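Vacuolar-sorting protein BRO1 (Saccharomyces cerevisiae, PDB 1ZB1) helps concentrate and sort cargo proteins into the intralumenal vesicles of multivesicular bodies and recruits the deubiquitinase DOA4 to endosomes. Local coordinates at residues D96-D101 with K112-T117. Numbering follows the deposited sequence.
Sequences DFTWYD and KYTQHT
One face of the Tyr100 ring carries Lys112, whose CB stands over the ring centre, 3.8 Å from the centroid, in a CH-pi contact. CG of Lys112 takes the crowded position between backbone N and carbonyl carbon (chi1 61°). Beyond CG the chain runs extended alongside Tyr100 in the same direction, so CD reaches the phenol end and lies 3.7 Å from Tyr100 CZ. At the edge of the Tyr113 ring lie a water and Asp101 OD1, which also bonds to Ser171 OG. This water donates to Asp101 OD2 and is hydrogen-bonded to Tyr113 OH, tying the two side chains together. At the His116 edge, Asp96 OD1 sits in the ring plane, 3.1 Å from CE1, while ND1 is bonded to Met95 O. The Phe97 edge meets the carbonyl oxygens of Gln115 and His116.

The strands 97-100 and 112-115 form an antiparallel beta hairpin. Trp99 and Tyr113 form a hydrogen-bonded pair, with Trp99 N to Tyr113 O and Tyr113 N to Trp99 O both 3.0 Å. Gln115 N adds a bond of 3.1 Å to Phe97 O. Thr98 and Thr114 form a non-hydrogen-bonded pair, their hydroxyls 2.8 Å apart at OG1. Thr98 OG1 also donates to Asp96 O. On the other face, Phe97 and Trp99 are buried against helix 118-139 of the mainly helical Bro1 domain. The chemistry is divided within single side chains: Trp99 buries its ring while Glu121 OE1 satisfies NE1, and Lys112 lays its aliphatic chain on Tyr100 while its ammonium pairs with Glu19.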
loop_
_atom_site.group_PDB
_atom_site.type_symbol
_atom_site.label_atom_id
_atom_site.label_comp_id
_atom_site.label_asym_id
_atom_site.label_seq_id
_atom_site.Cartn_x
_atom_site.Cartn_y
_atom_site.Cartn_z
ATOM N N ASP A 96 11.704 -25.579 9.504
ATOM C CA ASP A 96 12.153 -24.448 10.304
ATOM C C ASP A 96 12.010 -23.101 9.592
ATOM O O ASP A 96 13.002 -22.435 9.318
ATOM C CB ASP A 96 13.610 -24.637 10.744
ATOM C CG ASP A 96 13.777 -25.745 11.779
ATOM O OD1 ASP A 96 12.860 -25.954 12.604
ATOM O OD2 ASP A 96 14.844 -26.390 11.774
ATOM N N PHE A 97 10.772 -22.710 9.309
ATOM C CA PHE A 97 10.478 -21.433 8.657
ATOM C C PHE A 97 11.007 -20.314 9.565
ATOM O O PHE A 97 10.504 -20.115 10.683
ATOM C CB PHE A 97 8.963 -21.285 8.475
ATOM C CG PHE A 97 8.332 -22.369 7.626
ATOM C CD1 PHE A 97 7.201 -23.049 8.072
ATOM C CD2 PHE A 97 8.825 -22.656 6.353
ATOM C CE1 PHE A 97 6.563 -23.999 7.264
ATOM C CE2 PHE A 97 8.198 -23.601 5.533
ATOM C CZ PHE A 97 7.068 -24.273 5.984
ATOM N N THR A 98 12.005 -19.579 9.081
ATOM C CA THR A 98 12.632 -18.519 9.867
ATOM C C THR A 98 12.598 -17.148 9.193
ATOM O O THR A 98 13.218 -16.942 8.141
ATOM C CB THR A 98 14.102 -18.914 10.185
ATOM O OG1 THR A 98 14.112 -20.178 10.867
ATOM C CG2 THR A 98 14.785 -17.859 11.056
ATOM N N TRP A 99 11.878 -16.209 9.807
ATOM C CA TRP A 99 11.750 -14.853 9.258
ATOM C C TRP A 99 12.171 -13.719 10.189
ATOM O O TRP A 99 11.907 -13.753 11.394
ATOM C CB TRP A 99 10.307 -14.588 8.808
ATOM C CG TRP A 99 9.871 -15.441 7.655
ATOM C CD1 TRP A 99 9.426 -16.728 7.708
ATOM C CD2 TRP A 99 9.882 -15.076 6.271
ATOM N NE1 TRP A 99 9.157 -17.192 6.437
ATOM C CE2 TRP A 99 9.430 -16.196 5.538
ATOM C CE3 TRP A 99 10.232 -13.908 5.576
ATOM C CZ2 TRP A 99 9.317 -16.185 4.142
ATOM C CZ3 TRP A 99 10.117 -13.899 4.179
ATOM C CH2 TRP A 99 9.663 -15.032 3.483
ATOM N N TYR A 100 12.805 -12.706 9.604
ATOM C CA TYR A 100 13.255 -11.524 10.335
ATOM C C TYR A 100 12.241 -10.389 10.196
ATOM O O TYR A 100 11.548 -10.281 9.182
ATOM C CB TYR A 100 14.595 -11.016 9.778
ATOM C CG TYR A 100 15.800 -11.892 10.043
ATOM C CD1 TYR A 100 16.046 -13.039 9.284
ATOM C CD2 TYR A 100 16.718 -11.551 11.042
ATOM C CE1 TYR A 100 17.185 -13.824 9.511
ATOM C CE2 TYR A 100 17.853 -12.328 11.278
ATOM C CZ TYR A 100 18.081 -13.454 10.511
ATOM O OH TYR A 100 19.212 -14.198 10.737
ATOM N N ASP A 101 12.156 -9.534 11.206
ATOM C CA ASP A 101 11.252 -8.393 11.133
ATOM C C ASP A 101 11.836 -7.401 10.114
ATOM O O ASP A 101 13.059 -7.274 10.003
ATOM C CB ASP A 101 11.148 -7.688 12.490
ATOM C CG ASP A 101 10.260 -8.422 13.476
ATOM O OD1 ASP A 101 9.593 -9.402 13.084
ATOM O OD2 ASP A 101 10.224 -7.998 14.647
ATOM N N LYS A 112 14.387 -12.218 14.759
ATOM C CA LYS A 112 13.802 -13.282 13.955
ATOM C C LYS A 112 13.035 -14.307 14.781
ATOM O O LYS A 112 13.247 -14.436 15.989
ATOM C CB LYS A 112 14.895 -14.004 13.165
ATOM C CG LYS A 112 15.943 -14.669 14.033
ATOM C CD LYS A 112 16.830 -15.592 13.215
ATOM C CE LYS A 112 17.897 -16.238 14.080
ATOM N NZ LYS A 112 18.771 -17.130 13.277
ATOM N N TYR A 113 12.153 -15.040 14.107
ATOM C CA TYR A 113 11.349 -16.074 14.738
ATOM C C TYR A 113 11.320 -17.311 13.850
ATOM O O TYR A 113 11.410 -17.213 12.616
ATOM C CB TYR A 113 9.912 -15.591 14.936
ATOM C CG TYR A 113 9.781 -14.308 15.720
ATOM C CD1 TYR A 113 9.825 -14.311 17.120
ATOM C CD2 TYR A 113 9.617 -13.085 15.063
ATOM C CE1 TYR A 113 9.707 -13.119 17.849
ATOM C CE2 TYR A 113 9.498 -11.887 15.780
ATOM C CZ TYR A 113 9.542 -11.911 17.171
ATOM O OH TYR A 113 9.394 -10.733 17.874
ATOM N N THR A 114 11.197 -18.470 14.485
ATOM C CA THR A 114 11.105 -19.743 13.774
ATOM C C THR A 114 9.799 -20.370 14.255
ATOM O O THR A 114 9.561 -20.468 15.463
ATOM C CB THR A 114 12.295 -20.673 14.114
ATOM O OG1 THR A 114 13.514 -20.090 13.636
ATOM C CG2 THR A 114 12.106 -22.043 13.472
ATOM N N GLN A 115 8.941 -20.753 13.315
ATOM C CA GLN A 115 7.652 -21.358 13.647
ATOM C C GLN A 115 7.328 -22.367 12.542
ATOM O O GLN A 115 7.608 -22.118 11.361
ATOM C CB GLN A 115 6.575 -20.259 13.758
ATOM C CG GLN A 115 5.175 -20.755 14.130
ATOM C CD GLN A 115 4.256 -19.640 14.633
ATOM O OE1 GLN A 115 3.092 -19.543 14.232
ATOM N NE2 GLN A 115 4.771 -18.812 15.524
ATOM N N HIS A 116 6.746 -23.502 12.925
ATOM C CA HIS A 116 6.431 -24.574 11.980
ATOM C C HIS A 116 5.103 -24.481 11.222
ATOM O O HIS A 116 4.893 -25.213 10.254
ATOM C CB HIS A 116 6.448 -25.936 12.687
ATOM C CG HIS A 116 7.752 -26.288 13.333
ATOM N ND1 HIS A 116 8.972 -26.064 12.732
ATOM C CD2 HIS A 116 8.021 -26.928 14.495
ATOM C CE1 HIS A 116 9.934 -26.551 13.493
ATOM N NE2 HIS A 116 9.385 -27.082 14.569
ATOM N N THR A 117 4.201 -23.614 11.652
ATOM C CA THR A 117 2.909 -23.518 10.984
ATOM C C THR A 117 2.990 -22.934 9.578
ATOM O O THR A 117 3.801 -22.047 9.301
ATOM C CB THR A 117 1.922 -22.675 11.803
ATOM O OG1 THR A 117 2.299 -21.296 11.728
ATOM C CG2 THR A 117 1.931 -23.123 13.271
HETATM O O HOH W 1 8.521 -8.616 16.534
#